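Local coordinates for peptidase M3B, oligoendopeptidase F (Enterococcus faecium, PDB 2QR4) that hydrolyses internal peptide bonds of short peptides as a zinc-dependent oligoendopeptidase of the M3 family, at the interface of chains A and B. Sequence-based numbering; all coordinates share one arbitrary frame. Chains: chain A/B, Peptidase M3B, oligoendopeptidase F.

Contact 1: the interface of chains A and B. Residues chain A 66, 71, 155, 159-160; chain B 209, 460-461.
B:Asn209, near the start of helix 208-228, pushes its side-chain amide between A:Gln71 and A:Asp160 of the other chain. Its amide serves as both donor and acceptor across the interface. Its ND2 donates to the carboxylate oxygen OD1 of A:Asp160 over 3.0 Å. OD1 receives it on its syn lone pair, the side of the other oxygen. The carboxylate and the amide are nearly parallel, 16° apart. At the other end, A:Gln71 NE2 donates to B:Asn209 OD1 over 3.1 Å. The acceptor oxygen lies near the plane of the glutamine amide, but NE2 stands above the carbonyl plane of the asparagine, and the two amides are turned almost at right angles. A:Gln71 gets there with CG beside its backbone N (chi1 -67°) and an extended chain beyond.

Within chain B, the hydroxyl OG of B:Ser461 donates to B:Asn209 OD1 over 2.9 Å. It comes from the face opposite A:Gln71. The oxygen is thus gripped from both faces, which should limit rotation of the amide.

Water extends the polar network. Water 1 and water 2 both contact A:Gln71 OE1. Water 2 links it to the backbone N of B:Ser461, and water 1 to the hydroxyl OG of that residue.

Apolar contacts flank the polar atoms. A:Val155 CG2 packs on B:Asn209 CB at 3.7 Å. The methyl CG2 of B:Thr460 lies 3.9 Å from A:Gln71 CB.

The patch is a polar clasp on a two-fold interface, repeated with the chains exchanged. It probably helps to hold the two copies in register, although the structure alone does not show that the dimer forms in solution.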
loop_
_atom_site.group_PDB
_atom_site.type_symbol
_atom_site.label_atom_id
_atom_site.label_comp_id
_atom_site.label_asym_id
_atom_site.label_seq_id
_atom_site.Cartn_x
_atom_site.Cartn_y
_atom_site.Cartn_z
ATOM N N GLY A 66 -5.129 16.472 0.166
ATOM C CA GLY A 66 -5.998 16.514 -0.997
ATOM C C GLY A 66 -5.540 17.517 -2.044
ATOM O O GLY A 66 -6.160 17.645 -3.101
ATOM N N GLN A 71 0.628 16.933 -3.424
ATOM C CA GLN A 71 0.789 15.527 -3.799
ATOM C C GLN A 71 1.965 15.379 -4.778
ATOM O O GLN A 71 2.830 14.514 -4.607
ATOM C CB GLN A 71 -0.479 15.000 -4.460
ATOM C CG GLN A 71 -1.687 14.905 -3.555
ATOM C CD GLN A 71 -2.943 14.557 -4.330
ATOM O OE1 GLN A 71 -2.938 14.557 -5.563
ATOM N NE2 GLN A 71 -4.032 14.272 -3.615
ATOM N N VAL A 155 -3.909 9.530 2.884
ATOM C CA VAL A 155 -4.758 10.122 1.868
ATOM C C VAL A 155 -6.223 9.715 2.085
ATOM O O VAL A 155 -7.150 10.548 2.095
ATOM C CB VAL A 155 -4.265 9.694 0.473
ATOM C CG1 VAL A 155 -5.089 8.583 -0.031
ATOM C CG2 VAL A 155 -4.325 10.844 -0.486
ATOM N N ALA A 159 -8.059 12.857 3.214
ATOM C CA ALA A 159 -8.586 13.517 2.022
ATOM C C ALA A 159 -9.918 12.934 1.521
ATOM O O ALA A 159 -10.817 13.690 1.141
ATOM C CB ALA A 159 -7.543 13.510 0.923
ATOM N N ASP A 160 -10.045 11.603 1.524
ATOM C CA ASP A 160 -11.228 10.940 0.934
ATOM C C ASP A 160 -12.394 10.608 1.893
ATOM O O ASP A 160 -13.549 10.773 1.517
ATOM C CB ASP A 160 -10.836 9.700 0.110
ATOM C CG ASP A 160 -9.972 10.040 -1.121
ATOM O OD1 ASP A 160 -9.811 11.236 -1.465
ATOM O OD2 ASP A 160 -9.449 9.091 -1.744
ATOM N N ASN B 209 -8.283 9.821 -4.830
ATOM C CA ASN B 209 -6.940 9.944 -4.256
ATOM C C ASN B 209 -6.383 8.616 -3.732
ATOM O O ASN B 209 -5.220 8.270 -3.975
ATOM C CB ASN B 209 -6.938 10.988 -3.143
ATOM C CG ASN B 209 -7.153 12.404 -3.663
ATOM O OD1 ASN B 209 -6.525 12.822 -4.633
ATOM N ND2 ASN B 209 -8.040 13.144 -3.014
ATOM N N THR B 460 -0.842 11.772 -9.855
ATOM C CA THR B 460 -1.882 12.262 -8.959
ATOM C C THR B 460 -3.240 11.954 -9.572
ATOM O O THR B 460 -3.360 11.724 -10.778
ATOM C CB THR B 460 -1.765 13.772 -8.758
ATOM O OG1 THR B 460 -1.973 14.435 -10.011
ATOM C CG2 THR B 460 -0.386 14.127 -8.243
ATOM N N SER B 461 -4.275 11.948 -8.753
ATOM C CA SER B 461 -5.570 11.575 -9.264
ATOM C C SER B 461 -6.061 12.616 -10.261
ATOM O O SER B 461 -6.757 12.273 -11.216
ATOM C CB SER B 461 -6.571 11.401 -8.122
ATOM O OG SER B 461 -6.871 12.647 -7.526
HETATM O O HOH W 1 -4.780 15.181 -7.422
HETATM O O HOH W 2 -3.646 11.819 -5.857
#

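Contact 2: the interface of chains A and B. Residues chain A 209-210, 213-214, 217; chain B 148, 151-152, 155.
A:Ser213 turns its hydroxyl outward toward B:Thr152, with OG opposite the backbone N (chi1 177°). B:Thr152 places OG1 beside its own backbone N (chi1 -55°), which leaves the hydroxyl facing the serine. This is a helix-to-helix contact in an M3-family peptidase, between helix 208-228 of chain A and helix 143-160 of chain B. The two hydroxyls form a short hydrogen bond, A:Ser213 OG to B:Thr152 OG1 at 2.6 Å. B:Thr152 OG1 also donates to the backbone O of B:Ala148 over 3.1 Å, one turn back in its own helix.

Water 3 bridges the chains beside this pair. It lies 2.8 Å from B:Thr152 OG1 and 3.2 Å from A:Thr217 OG1. The hydroxyl of A:Thr217 also donates to the backbone O of A:Ser213 over 2.8 Å, which ties it back to its own helix.

Small side chains pack on both flanks. The methyl CB of B:Ala148 meets both branches of A:Thr217, with CG2 at 3.4 Å. On the other flank, B:Val155 CG2 rests against A:Thr210, 3.6 Å from its CA. The methyl CG2 of A:Thr214 faces the methyl CG2 of B:Thr152 at 4.0 Å, and these two side chains cross at about a right angle.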
loop_
_atom_site.group_PDB
_atom_site.type_symbol
_atom_site.label_atom_id
_atom_site.label_comp_id
_atom_site.label_asym_id
_atom_site.label_seq_id
_atom_site.Cartn_x
_atom_site.Cartn_y
_atom_site.Cartn_z
ATOM N N ASN A 209 -11.405 -3.088 6.856
ATOM C CA ASN A 209 -10.654 -3.998 6.001
ATOM C C ASN A 209 -9.552 -3.262 5.221
ATOM O O ASN A 209 -8.436 -3.750 5.092
ATOM C CB ASN A 209 -11.591 -4.703 5.018
ATOM C CG ASN A 209 -12.680 -5.516 5.706
ATOM O OD1 ASN A 209 -13.858 -5.334 5.428
ATOM N ND2 ASN A 209 -12.289 -6.429 6.578
ATOM N N THR A 210 -9.868 -2.079 4.708
ATOM C CA THR A 210 -8.892 -1.278 3.974
ATOM C C THR A 210 -7.722 -0.848 4.862
ATOM O O THR A 210 -6.554 -1.022 4.504
ATOM C CB THR A 210 -9.567 -0.053 3.357
ATOM O OG1 THR A 210 -10.625 -0.504 2.509
ATOM C CG2 THR A 210 -8.566 0.780 2.540
ATOM N N SER A 213 -5.483 -3.694 5.811
ATOM C CA SER A 213 -4.636 -3.924 4.672
ATOM C C SER A 213 -3.471 -2.931 4.660
ATOM O O SER A 213 -2.317 -3.334 4.543
ATOM C CB SER A 213 -5.470 -3.828 3.384
ATOM O OG SER A 213 -4.658 -3.979 2.228
ATOM N N THR A 214 -3.756 -1.639 4.800
ATOM C CA THR A 214 -2.662 -0.629 4.770
ATOM C C THR A 214 -1.721 -0.791 5.955
ATOM O O THR A 214 -0.507 -0.760 5.794
ATOM C CB THR A 214 -3.167 0.846 4.684
ATOM O OG1 THR A 214 -4.151 1.100 5.701
ATOM C CG2 THR A 214 -3.793 1.117 3.320
ATOM N N THR A 217 0.287 -4.137 5.780
ATOM C CA THR A 217 1.414 -4.021 4.852
ATOM C C THR A 217 2.607 -3.308 5.510
ATOM O O THR A 217 3.763 -3.724 5.373
ATOM C CB THR A 217 0.996 -3.268 3.595
ATOM O OG1 THR A 217 -0.107 -3.951 2.974
ATOM C CG2 THR A 217 2.161 -3.190 2.631
ATOM N N ALA B 148 0.911 -5.685 -2.392
ATOM C CA ALA B 148 0.052 -5.276 -1.298
ATOM C C ALA B 148 -1.017 -4.315 -1.790
ATOM O O ALA B 148 -2.196 -4.440 -1.435
ATOM C CB ALA B 148 0.890 -4.597 -0.206
ATOM N N ASP B 151 -3.795 -5.837 -3.332
ATOM C CA ASP B 151 -4.662 -6.431 -2.293
ATOM C C ASP B 151 -5.550 -5.338 -1.682
ATOM O O ASP B 151 -6.751 -5.516 -1.533
ATOM C CB ASP B 151 -3.838 -7.133 -1.210
ATOM C CG ASP B 151 -3.067 -8.351 -1.736
ATOM O OD1 ASP B 151 -3.535 -9.008 -2.683
ATOM O OD2 ASP B 151 -1.995 -8.666 -1.181
ATOM N N THR B 152 -4.958 -4.171 -1.424
ATOM C CA THR B 152 -5.692 -3.040 -0.864
ATOM C C THR B 152 -6.777 -2.573 -1.803
ATOM O O THR B 152 -7.907 -2.348 -1.373
ATOM C CB THR B 152 -4.755 -1.896 -0.522
ATOM O OG1 THR B 152 -3.739 -2.400 0.346
ATOM C CG2 THR B 152 -5.518 -0.758 0.181
ATOM N N VAL B 155 -9.872 -5.107 -1.527
ATOM C CA VAL B 155 -10.702 -4.978 -0.343
ATOM C C VAL B 155 -11.512 -3.680 -0.392
ATOM O O VAL B 155 -12.722 -3.694 -0.124
ATOM C CB VAL B 155 -9.925 -5.108 1.007
ATOM C CG1 VAL B 155 -8.743 -6.070 0.886
ATOM C CG2 VAL B 155 -9.474 -3.771 1.492
HETATM O O HOH W 3 -1.199 -1.477 1.234
#

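The C-alpha centres of contact 1 and contact 2 lie about 17 Å apart on the same two-fold interface. Both pair helix 208-228 of one chain with helix 143-160 of the other, but the chains exchange roles between them. Position 209 occurs in both, as B:Asn209 in contact 1 and A:Asn209 in contact 2, and so does position 155. Contact 1 adds helix 68-87 and the start of helix 461-476, whereas contact 2 stays with the two paired helices. Each helix pair therefore probably joins an amide-and-carboxylate end to a stretch of small side chains around a hydroxyl pair, and the two-fold repeats both.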